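Long-range contact in protein of unknown function DUF574 (Streptomyces avermitilis, PDB 3GIW), which is probably an S-adenosylmethionine-dependent methyltransferase with a Rossmann-type fold, and binds S-adenosyl-L-homocysteine: residues S92-E97 with V108-N113. Numbering follows the deposited sequence.
Sequences SPNLHE and VVYVDN
In the Rossmann-type beta-alpha-beta unit of strand 81-85, helix 95-102 and strand 107-112, the first turn of the helix is pinned to the second strand by H96 and Y110. The tyrosine oxygen is gripped twice by one residue: H96 N donates to Y110 OH at 2.8 Å, with an N-H...O angle of 165°, and H96 ND1 lies 2.6 Å from Y110 OH in a second hydrogen bond whose proton could belong to either. With CG between its own backbone N and carbonyl carbon (chi1 82°), the histidine ring folds back beside its own amide, and its rotation about CB-CG turns ND1 to the oxygen that the amide also meets. Each partner lies at the edge of the other's ring, near its plane; the rings stand nearly perpendicular, at 83°, rim to rim without stacking. Meanwhile H96 NE2 bonds to A126 O, and this second hold fixes the imidazole further. Apolar contacts finish the seam. V108 CG2 presses on H96 CB at 3.5 Å, L95 CD2 meets the same methyl of V108 at 4.0 Å, and L95 CB approaches Y110 CE1 obliquely. Within the strand, V108 CG1 lies over the centre of the tyrosine ring, 3.8 Å above its plane, backing one face. A phenylalanine at Y110 would keep the ring but would probably leave both H96 N and H96 ND1 without this buried partner, and the first helical turn less firmly tied to the sheet. Further along the strand, D112 belongs to the S-adenosyl-L-homocysteine site, and N94, just ahead of the helix, touches R63 of the same site. Strand 107-112 runs parallel between 81-85 and 132-137; L95 also packs on F82 of the former and V70 of helix 55-75, while H96 reaches T133 of the latter strand.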
ATOM      1  N   SER A  92      12.249   5.418  -3.970  1.00 21.14           N
ATOM      2  CA  SER A  92      12.842   4.714  -5.087  1.00 21.53           C
ATOM      3  C   SER A  92      13.134   3.262  -4.735  1.00 20.44           C
ATOM      4  O   SER A  92      13.712   2.978  -3.674  1.00 21.42           O
ATOM      5  CB  SER A  92      14.153   5.396  -5.475  1.00 23.61           C
ATOM      6  OG  SER A  92      14.596   4.907  -6.714  1.00 26.28           O
ATOM      7  N   PRO A  93      12.746   2.318  -5.612  1.00 18.91           N
ATOM      8  CA  PRO A  93      11.966   2.501  -6.830  1.00 18.00           C
ATOM      9  C   PRO A  93      10.471   2.635  -6.569  1.00 16.92           C
ATOM     10  O   PRO A  93       9.896   1.921  -5.737  1.00 17.45           O
ATOM     11  CB  PRO A  93      12.258   1.215  -7.609  1.00 19.22           C
ATOM     12  CG  PRO A  93      12.412   0.211  -6.556  1.00 19.42           C
ATOM     13  CD  PRO A  93      13.102   0.901  -5.420  1.00 20.22           C
ATOM     14  N   ASN A  94       9.840   3.538  -7.300  1.00 15.07           N
ATOM     15  CA  ASN A  94       8.390   3.665  -7.200  1.00 14.30           C
ATOM     16  C   ASN A  94       7.745   2.566  -8.034  1.00 14.08           C
ATOM     17  O   ASN A  94       8.394   1.945  -8.896  1.00 14.06           O
ATOM     18  CB  ASN A  94       7.931   5.026  -7.705  1.00 15.58           C
ATOM     19  CG  ASN A  94       8.267   6.140  -6.751  1.00 17.36           C
ATOM     20  OD1 ASN A  94       7.735   6.186  -5.645  1.00 19.09           O
ATOM     21  ND2 ASN A  94       9.139   7.051  -7.183  1.00 20.93           N
ATOM     22  N   LEU A  95       6.469   2.335  -7.756  1.00 14.12           N
ATOM     23  CA  LEU A  95       5.703   1.274  -8.411  1.00 13.72           C
ATOM     24  C   LEU A  95       5.872   1.347  -9.933  1.00 12.70           C
ATOM     25  O   LEU A  95       6.154   0.333 -10.594  1.00 13.52           O
ATOM     26  CB  LEU A  95       4.221   1.390  -8.018  1.00 14.37           C
ATOM     27  CG  LEU A  95       3.347   0.198  -8.390  1.00 15.37           C
ATOM     28  CD1 LEU A  95       2.144   0.066  -7.476  1.00 18.37           C
ATOM     29  CD2 LEU A  95       2.907   0.290  -9.790  1.00 16.99           C
ATOM     30  N   HIS A  96       5.682   2.528 -10.521  1.00 13.37           N
ATOM     31  CA  HIS A  96       5.796   2.633 -11.987  1.00 13.27           C
ATOM     32  C   HIS A  96       7.179   2.351 -12.555  1.00 13.77           C
ATOM     33  O   HIS A  96       7.300   1.954 -13.722  1.00 14.74           O
ATOM     34  CB  HIS A  96       5.242   3.978 -12.541  1.00 13.84           C
ATOM     35  CG  HIS A  96       6.189   5.126 -12.463  1.00 14.53           C
ATOM     36  ND1 HIS A  96       6.366   5.860 -11.308  1.00 13.83           N
ATOM     37  CD2 HIS A  96       6.986   5.687 -13.407  1.00 15.90           C
ATOM     38  CE1 HIS A  96       7.251   6.821 -11.549  1.00 15.87           C
ATOM     39  NE2 HIS A  96       7.650   6.729 -12.806  1.00 15.59           N
ATOM     40  N   GLU A  97       8.202   2.619 -11.760  1.00 13.88           N
ATOM     41  CA  GLU A  97       9.579   2.402 -12.205  1.00 13.79           C
ATOM     42  C   GLU A  97       9.826   0.894 -12.309  1.00 15.11           C
ATOM     43  O   GLU A  97      10.482   0.432 -13.256  1.00 15.63           O
ATOM     44  CB  GLU A  97      10.547   3.114 -11.251  1.00 15.95           C
ATOM     45  CG  GLU A  97      10.374   4.624 -11.322  1.00 16.43           C
ATOM     46  CD  GLU A  97      10.969   5.397 -10.136  1.00 20.26           C
ATOM     47  OE1 GLU A  97      11.530   4.825  -9.213  1.00 20.52           O
ATOM     48  OE2 GLU A  97      10.825   6.635 -10.133  1.00 27.23           O
ATOM     49  N   VAL A 108       0.276   3.724 -14.892  1.00 13.17           N
ATOM     50  CA  VAL A 108       0.038   3.718 -13.441  1.00 13.30           C
ATOM     51  C   VAL A 108      -0.672   4.995 -13.037  1.00 12.68           C
ATOM     52  O   VAL A 108      -0.278   6.100 -13.444  1.00 13.45           O
ATOM     53  CB  VAL A 108       1.364   3.604 -12.635  1.00 13.02           C
ATOM     54  CG1 VAL A 108       1.086   3.585 -11.152  1.00 13.77           C
ATOM     55  CG2 VAL A 108       2.157   2.380 -13.102  1.00 15.41           C
ATOM     56  N   VAL A 109      -1.749   4.836 -12.281  1.00 11.45           N
ATOM     57  CA  VAL A 109      -2.403   5.968 -11.617  1.00 11.97           C
ATOM     58  C   VAL A 109      -2.131   5.819 -10.111  1.00 11.96           C
ATOM     59  O   VAL A 109      -2.481   4.805  -9.511  1.00 12.79           O
ATOM     60  CB  VAL A 109      -3.914   6.045 -11.871  1.00 12.33           C
ATOM     61  CG1 VAL A 109      -4.608   7.144 -11.046  1.00 13.06           C
ATOM     62  CG2 VAL A 109      -4.188   6.242 -13.349  1.00 13.19           C
ATOM     63  N   TYR A 110      -1.577   6.878  -9.509  1.00 10.85           N
ATOM     64  CA  TYR A 110      -1.329   6.959  -8.087  1.00 10.82           C
ATOM     65  C   TYR A 110      -2.369   7.848  -7.397  1.00 11.35           C
ATOM     66  O   TYR A 110      -2.808   8.876  -7.967  1.00 12.23           O
ATOM     67  CB  TYR A 110       0.005   7.606  -7.907  1.00 12.09           C
ATOM     68  CG  TYR A 110       1.224   6.852  -8.370  1.00 11.18           C
ATOM     69  CD1 TYR A 110       1.727   5.806  -7.631  1.00 11.86           C
ATOM     70  CD2 TYR A 110       1.938   7.247  -9.496  1.00 12.22           C
ATOM     71  CE1 TYR A 110       2.940   5.186  -7.956  1.00 11.79           C
ATOM     72  CE2 TYR A 110       3.148   6.615  -9.867  1.00 12.30           C
ATOM     73  CZ  TYR A 110       3.662   5.571  -9.078  1.00 12.34           C
ATOM     74  OH  TYR A 110       4.860   4.943  -9.365  1.00 13.47           O
ATOM     75  N   VAL A 111      -2.728   7.506  -6.167  1.00 12.12           N
ATOM     76  CA  VAL A 111      -3.776   8.197  -5.439  1.00 12.67           C
ATOM     77  C   VAL A 111      -3.389   8.338  -3.970  1.00 13.04           C
ATOM     78  O   VAL A 111      -2.951   7.393  -3.339  1.00 12.85           O
ATOM     79  CB  VAL A 111      -5.108   7.397  -5.507  1.00 13.05           C
ATOM     80  CG1 VAL A 111      -6.233   8.161  -4.823  1.00 14.92           C
ATOM     81  CG2 VAL A 111      -5.461   7.043  -6.975  1.00 13.70           C
ATOM     82  N   ASP A 112      -3.497   9.539  -3.410  1.00 12.37           N
ATOM     83  CA  ASP A 112      -3.349   9.723  -1.961  1.00 13.81           C
ATOM     84  C   ASP A 112      -4.192  10.913  -1.516  1.00 14.64           C
ATOM     85  O   ASP A 112      -4.644  11.707  -2.354  1.00 14.79           O
ATOM     86  CB  ASP A 112      -1.858   9.920  -1.538  1.00 13.44           C
ATOM     87  CG  ASP A 112      -1.556   9.449  -0.111  1.00 15.38           C
ATOM     88  OD1 ASP A 112      -1.815  10.166   0.869  1.00 17.56           O
ATOM     89  OD2 ASP A 112      -1.009   8.347   0.062  1.00 15.56           O
ATOM     90  N   ASN A 113      -4.438  10.983  -0.204  1.00 15.24           N
ATOM     91  CA  ASN A 113      -5.137  12.132   0.348  1.00 17.97           C
ATOM     92  C   ASN A 113      -4.268  13.040   1.238  1.00 16.34           C
ATOM     93  O   ASN A 113      -4.760  14.061   1.694  1.00 18.35           O
ATOM     94  CB  ASN A 113      -6.443  11.723   1.051  1.00 20.77           C
ATOM     95  CG  ASN A 113      -6.235  10.967   2.309  1.00 23.69           C
ATOM     96  OD1 ASN A 113      -5.132  10.549   2.646  1.00 27.42           O
ATOM     97  ND2 ASN A 113      -7.334  10.743   3.036  1.00 27.44           N
TER